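Long-range contact in UL37 (Suid herpesvirus 1, PDB 4K70), which is an inner tegument protein, probably with an essential part in controlling viral trafficking, this chain being its N-terminal half: residues A260-G272 with V276-T290. Numbering follows the deposited sequence.
Sequences AVEVRVSAALAHG and VRELRPGTVARRLRT
Arg264 sends CG trans to its N (chi1 -176°) and bends at chi2, which lays its guanidinium against the extended chain of Arg277. Arg277 CG sits over the centre of one face, and the two guanidinium planes are 52° apart. Arg264 NH2 comes within 3.5 Å of Arg277 NE and also hydrogen-bonds Ala274 O. Both arginines form salt bridges to Asp220 of helix 208-223, whose carboxylate probably holds the two cations together. Val276 CG1 lies over the face of the His271 ring, 4.1 Å from its centroid, in a CH-pi contact. His271 ND1 donates in plane to a lone pair of Ala267 O at 3.0 Å. In this largely helical protein the loop after helix 260-271 doubles back along it, reversing direction in a type II turn at Arg280-Thr283. Beyond the turn it runs against the helix direction, and Ala285 CB meets Ala270 CB at 3.9 Å. Ser266 OG is 2.9 Å from Arg286 O and equally near Glu262 O, and a water links it to Leu288 N. Arg287 runs alongside Glu262; its NH1 forms a salt bridge to Glu262 OE2 at 3.3 Å, through a weak, bent hydrogen bond (134°). Arg258 also pairs with Glu262, while Asn254 O receives Arg287 NE.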
loop_
_atom_site.group_PDB
_atom_site.type_symbol
_atom_site.label_atom_id
_atom_site.label_comp_id
_atom_site.label_asym_id
_atom_site.label_seq_id
_atom_site.Cartn_x
_atom_site.Cartn_y
_atom_site.Cartn_z
ATOM N N ALA A 260 16.801 27.713 2.588
ATOM C CA ALA A 260 16.852 26.705 3.648
ATOM C C ALA A 260 17.609 25.471 3.181
ATOM O O ALA A 260 18.326 24.835 3.958
ATOM C CB ALA A 260 15.451 26.320 4.096
ATOM N N VAL A 261 17.439 25.131 1.908
ATOM C CA VAL A 261 18.159 24.014 1.323
ATOM C C VAL A 261 19.659 24.272 1.379
ATOM O O VAL A 261 20.431 23.436 1.856
ATOM C CB VAL A 261 17.746 23.770 -0.160
ATOM C CG1 VAL A 261 18.662 22.739 -0.798
ATOM C CG2 VAL A 261 16.297 23.315 -0.248
ATOM N N GLU A 262 20.071 25.433 0.876
ATOM C CA GLU A 262 21.488 25.765 0.815
ATOM C C GLU A 262 22.116 25.819 2.204
ATOM O O GLU A 262 23.231 25.350 2.398
ATOM C CB GLU A 262 21.701 27.076 0.074
ATOM C CG GLU A 262 21.096 27.079 -1.310
ATOM C CD GLU A 262 21.579 28.246 -2.127
ATOM O OE1 GLU A 262 21.570 29.380 -1.604
ATOM O OE2 GLU A 262 21.984 28.025 -3.284
ATOM N N VAL A 263 21.401 26.379 3.169
ATOM C CA VAL A 263 21.908 26.408 4.538
ATOM C C VAL A 263 22.094 24.989 5.073
ATOM O O VAL A 263 23.132 24.669 5.651
ATOM C CB VAL A 263 21.003 27.209 5.479
ATOM C CG1 VAL A 263 21.396 26.960 6.929
ATOM C CG2 VAL A 263 21.091 28.697 5.146
ATOM N N ARG A 264 21.098 24.138 4.855
ATOM C CA ARG A 264 21.160 22.761 5.332
ATOM C C ARG A 264 22.329 22.015 4.708
ATOM O O ARG A 264 23.049 21.300 5.395
ATOM C CB ARG A 264 19.843 22.030 5.059
ATOM C CG ARG A 264 19.791 20.625 5.613
ATOM C CD ARG A 264 20.263 19.580 4.601
ATOM N NE ARG A 264 20.229 18.246 5.202
ATOM C CZ ARG A 264 21.163 17.783 6.028
ATOM N NH1 ARG A 264 22.219 18.531 6.316
ATOM N NH2 ARG A 264 21.058 16.570 6.550
ATOM N N VAL A 265 22.525 22.194 3.402
ATOM C CA VAL A 265 23.606 21.509 2.696
ATOM C C VAL A 265 24.972 22.061 3.116
ATOM O O VAL A 265 25.903 21.298 3.417
ATOM C CB VAL A 265 23.419 21.595 1.145
ATOM C CG1 VAL A 265 24.655 21.100 0.429
ATOM C CG2 VAL A 265 22.198 20.787 0.721
ATOM N N SER A 266 25.080 23.389 3.145
ATOM C CA SER A 266 26.326 24.059 3.512
ATOM C C SER A 266 26.780 23.692 4.920
ATOM O O SER A 266 27.965 23.465 5.164
ATOM C CB SER A 266 26.164 25.577 3.413
ATOM O OG SER A 266 26.016 25.975 2.065
ATOM N N ALA A 267 25.831 23.639 5.844
ATOM C CA ALA A 267 26.123 23.317 7.235
ATOM C C ALA A 267 26.695 21.906 7.373
ATOM O O ALA A 267 27.661 21.686 8.100
ATOM C CB ALA A 267 24.872 23.458 8.067
ATOM N N ALA A 268 26.103 20.949 6.666
ATOM C CA ALA A 268 26.600 19.579 6.710
ATOM C C ALA A 268 27.971 19.486 6.050
ATOM O O ALA A 268 28.859 18.803 6.547
ATOM C CB ALA A 268 25.609 18.622 6.049
ATOM N N LEU A 269 28.153 20.180 4.929
ATOM C CA LEU A 269 29.437 20.126 4.254
ATOM C C LEU A 269 30.527 20.805 5.081
ATOM O O LEU A 269 31.663 20.334 5.117
ATOM C CB LEU A 269 29.352 20.724 2.843
ATOM C CG LEU A 269 28.631 19.873 1.796
ATOM C CD1 LEU A 269 28.306 20.685 0.547
ATOM C CD2 LEU A 269 29.453 18.635 1.424
ATOM N N ALA A 270 30.175 21.904 5.744
ATOM C CA ALA A 270 31.136 22.669 6.539
ATOM C C ALA A 270 31.589 21.885 7.765
ATOM O O ALA A 270 32.681 22.100 8.276
ATOM C CB ALA A 270 30.541 24.010 6.960
ATOM N N HIS A 271 30.744 20.973 8.230
ATOM C CA HIS A 271 31.042 20.201 9.432
ATOM C C HIS A 271 31.415 18.755 9.152
ATOM O O HIS A 271 31.825 18.035 10.059
ATOM C CB HIS A 271 29.858 20.244 10.401
ATOM C CG HIS A 271 29.716 21.551 11.111
ATOM N ND1 HIS A 271 29.146 22.661 10.524
ATOM C CD2 HIS A 271 30.090 21.936 12.355
ATOM C CE1 HIS A 271 29.167 23.670 11.378
ATOM N NE2 HIS A 271 29.734 23.255 12.495
ATOM N N GLY A 272 31.270 18.328 7.901
ATOM C CA GLY A 272 31.465 16.930 7.555
ATOM C C GLY A 272 30.501 16.032 8.310
ATOM O O GLY A 272 30.798 14.865 8.572
ATOM N N VAL A 276 24.125 17.948 11.016
ATOM C CA VAL A 276 24.191 19.388 11.192
ATOM C C VAL A 276 23.407 20.042 10.058
ATOM O O VAL A 276 23.698 19.813 8.877
ATOM C CB VAL A 276 25.642 19.886 11.155
ATOM C CG1 VAL A 276 25.692 21.387 11.386
ATOM C CG2 VAL A 276 26.470 19.163 12.192
ATOM N N ARG A 277 22.412 20.846 10.415
ATOM C CA ARG A 277 21.491 21.401 9.432
ATOM C C ARG A 277 21.387 22.921 9.505
ATOM O O ARG A 277 20.685 23.527 8.697
ATOM C CB ARG A 277 20.097 20.783 9.601
ATOM C CG ARG A 277 20.018 19.297 9.281
ATOM C CD ARG A 277 18.562 18.836 9.199
ATOM N NE ARG A 277 18.433 17.453 8.746
ATOM C CZ ARG A 277 18.495 16.397 9.551
ATOM N NH1 ARG A 277 18.697 16.567 10.852
ATOM N NH2 ARG A 277 18.367 15.171 9.057
ATOM N N GLU A 278 22.089 23.532 10.457
ATOM C CA GLU A 278 22.002 24.979 10.658
ATOM C C GLU A 278 23.363 25.634 10.800
ATOM O O GLU A 278 24.336 24.998 11.196
ATOM C CB GLU A 278 21.176 25.294 11.904
ATOM C CG GLU A 278 19.873 24.525 11.987
ATOM C CD GLU A 278 19.412 24.329 13.415
ATOM O OE1 GLU A 278 19.377 25.331 14.167
ATOM O OE2 GLU A 278 19.099 23.169 13.782
ATOM N N LEU A 279 23.412 26.921 10.477
ATOM C CA LEU A 279 24.625 27.707 10.609
ATOM C C LEU A 279 24.442 28.818 11.638
ATOM O O LEU A 279 23.696 29.774 11.403
ATOM C CB LEU A 279 24.995 28.322 9.264
ATOM C CG LEU A 279 25.586 27.388 8.210
ATOM C CD1 LEU A 279 25.614 28.082 6.862
ATOM C CD2 LEU A 279 26.990 26.941 8.624
ATOM N N ARG A 280 25.121 28.698 12.774
ATOM C CA ARG A 280 25.146 29.786 13.756
ATOM C C ARG A 280 25.850 31.002 13.165
ATOM O O ARG A 280 26.817 30.857 12.410
ATOM C CB ARG A 280 25.843 29.343 15.045
ATOM C CG ARG A 280 27.136 28.569 14.830
ATOM C CD ARG A 280 27.877 28.284 16.149
ATOM N NE ARG A 280 28.280 29.467 16.928
ATOM C CZ ARG A 280 28.615 30.664 16.433
ATOM N NH1 ARG A 280 28.606 30.896 15.124
ATOM N NH2 ARG A 280 28.966 31.645 17.262
ATOM N N PRO A 281 25.364 32.214 13.498
ATOM C CA PRO A 281 25.914 33.458 12.940
ATOM C C PRO A 281 27.400 33.613 13.259
ATOM O O PRO A 281 27.849 33.149 14.306
ATOM C CB PRO A 281 25.096 34.550 13.638
ATOM C CG PRO A 281 23.828 33.872 14.039
ATOM C CD PRO A 281 24.235 32.472 14.408
ATOM N N GLY A 282 28.155 34.236 12.360
ATOM C CA GLY A 282 29.590 34.346 12.534
ATOM C C GLY A 282 30.352 33.127 12.041
ATOM O O GLY A 282 31.585 33.120 12.035
ATOM N N THR A 283 29.625 32.094 11.628
ATOM C CA THR A 283 30.265 30.905 11.075
ATOM C C THR A 283 30.237 30.946 9.558
ATOM O O THR A 283 29.167 30.946 8.952
ATOM C CB THR A 283 29.571 29.619 11.523
ATOM O OG1 THR A 283 29.686 29.478 12.941
ATOM C CG2 THR A 283 30.205 28.414 10.839
ATOM N N VAL A 284 31.415 30.980 8.947
ATOM C CA VAL A 284 31.510 31.019 7.495
ATOM C C VAL A 284 31.323 29.613 6.922
ATOM O O VAL A 284 31.928 28.645 7.391
ATOM C CB VAL A 284 32.852 31.627 7.026
ATOM C CG1 VAL A 284 32.906 31.711 5.522
ATOM C CG2 VAL A 284 33.053 33.007 7.642
ATOM N N ALA A 285 30.453 29.507 5.927
ATOM C CA ALA A 285 30.255 28.257 5.206
ATOM C C ALA A 285 29.919 28.582 3.762
ATOM O O ALA A 285 29.056 29.418 3.484
ATOM C CB ALA A 285 29.151 27.431 5.849
ATOM N N ARG A 286 30.632 27.944 2.844
ATOM C CA ARG A 286 30.436 28.193 1.430
ATOM C C ARG A 286 29.224 27.411 0.948
ATOM O O ARG A 286 28.884 26.371 1.509
ATOM C CB ARG A 286 31.687 27.784 0.655
ATOM C CG ARG A 286 32.951 28.395 1.226
ATOM C CD ARG A 286 34.178 27.832 0.552
ATOM N NE ARG A 286 34.225 28.154 -0.874
ATOM C CZ ARG A 286 35.159 27.694 -1.703
ATOM N NH1 ARG A 286 36.120 26.897 -1.245
ATOM N NH2 ARG A 286 35.135 28.027 -2.990
ATOM N N ARG A 287 28.553 27.926 -0.072
ATOM C CA ARG A 287 27.426 27.214 -0.642
ATOM C C ARG A 287 27.825 26.662 -1.997
ATOM O O ARG A 287 28.770 27.154 -2.632
ATOM C CB ARG A 287 26.221 28.134 -0.788
ATOM C CG ARG A 287 26.340 29.076 -1.960
ATOM C CD ARG A 287 25.063 29.873 -2.170
ATOM N NE ARG A 287 25.293 30.891 -3.187
ATOM C CZ ARG A 287 24.980 30.764 -4.471
ATOM N NH1 ARG A 287 24.376 29.672 -4.915
ATOM N NH2 ARG A 287 25.259 31.748 -5.313
ATOM N N LEU A 288 27.118 25.620 -2.428
ATOM C CA LEU A 288 27.338 25.052 -3.744
ATOM C C LEU A 288 26.937 26.067 -4.811
ATOM O O LEU A 288 25.914 26.745 -4.674
ATOM C CB LEU A 288 26.517 23.778 -3.906
ATOM C CG LEU A 288 26.913 22.595 -3.020
ATOM C CD1 LEU A 288 25.934 21.451 -3.208
ATOM C CD2 LEU A 288 28.336 22.142 -3.333
ATOM N N ARG A 289 27.756 26.179 -5.852
ATOM C CA ARG A 289 27.424 26.967 -7.030
ATOM C C ARG A 289 26.074 26.516 -7.605
ATOM O O ARG A 289 25.738 25.320 -7.566
ATOM C CB ARG A 289 28.520 26.803 -8.094
ATOM C CG ARG A 289 29.912 27.254 -7.646
ATOM C CD ARG A 289 30.984 26.776 -8.605
ATOM N NE ARG A 289 30.646 27.102 -9.989
ATOM C CZ ARG A 289 31.329 26.679 -11.045
ATOM N NH1 ARG A 289 32.402 25.921 -10.876
ATOM N NH2 ARG A 289 30.946 27.018 -12.267
ATOM N N THR A 290 25.293 27.472 -8.112
ATOM C CA THR A 290 24.053 27.154 -8.807
ATOM C C THR A 290 24.067 27.738 -10.219
ATOM O O THR A 290 23.016 27.904 -10.834
ATOM C CB THR A 290 22.784 27.607 -8.038
ATOM O OG1 THR A 290 22.848 29.012 -7.762
ATOM C CG2 THR A 290 22.614 26.829 -6.707
HETATM O O HOH W 1 23.418 25.860 -3.692
HETATM O O HOH W 2 25.068 24.859 -0.624
HETATM O O HOH W 3 30.037 24.726 3.277
#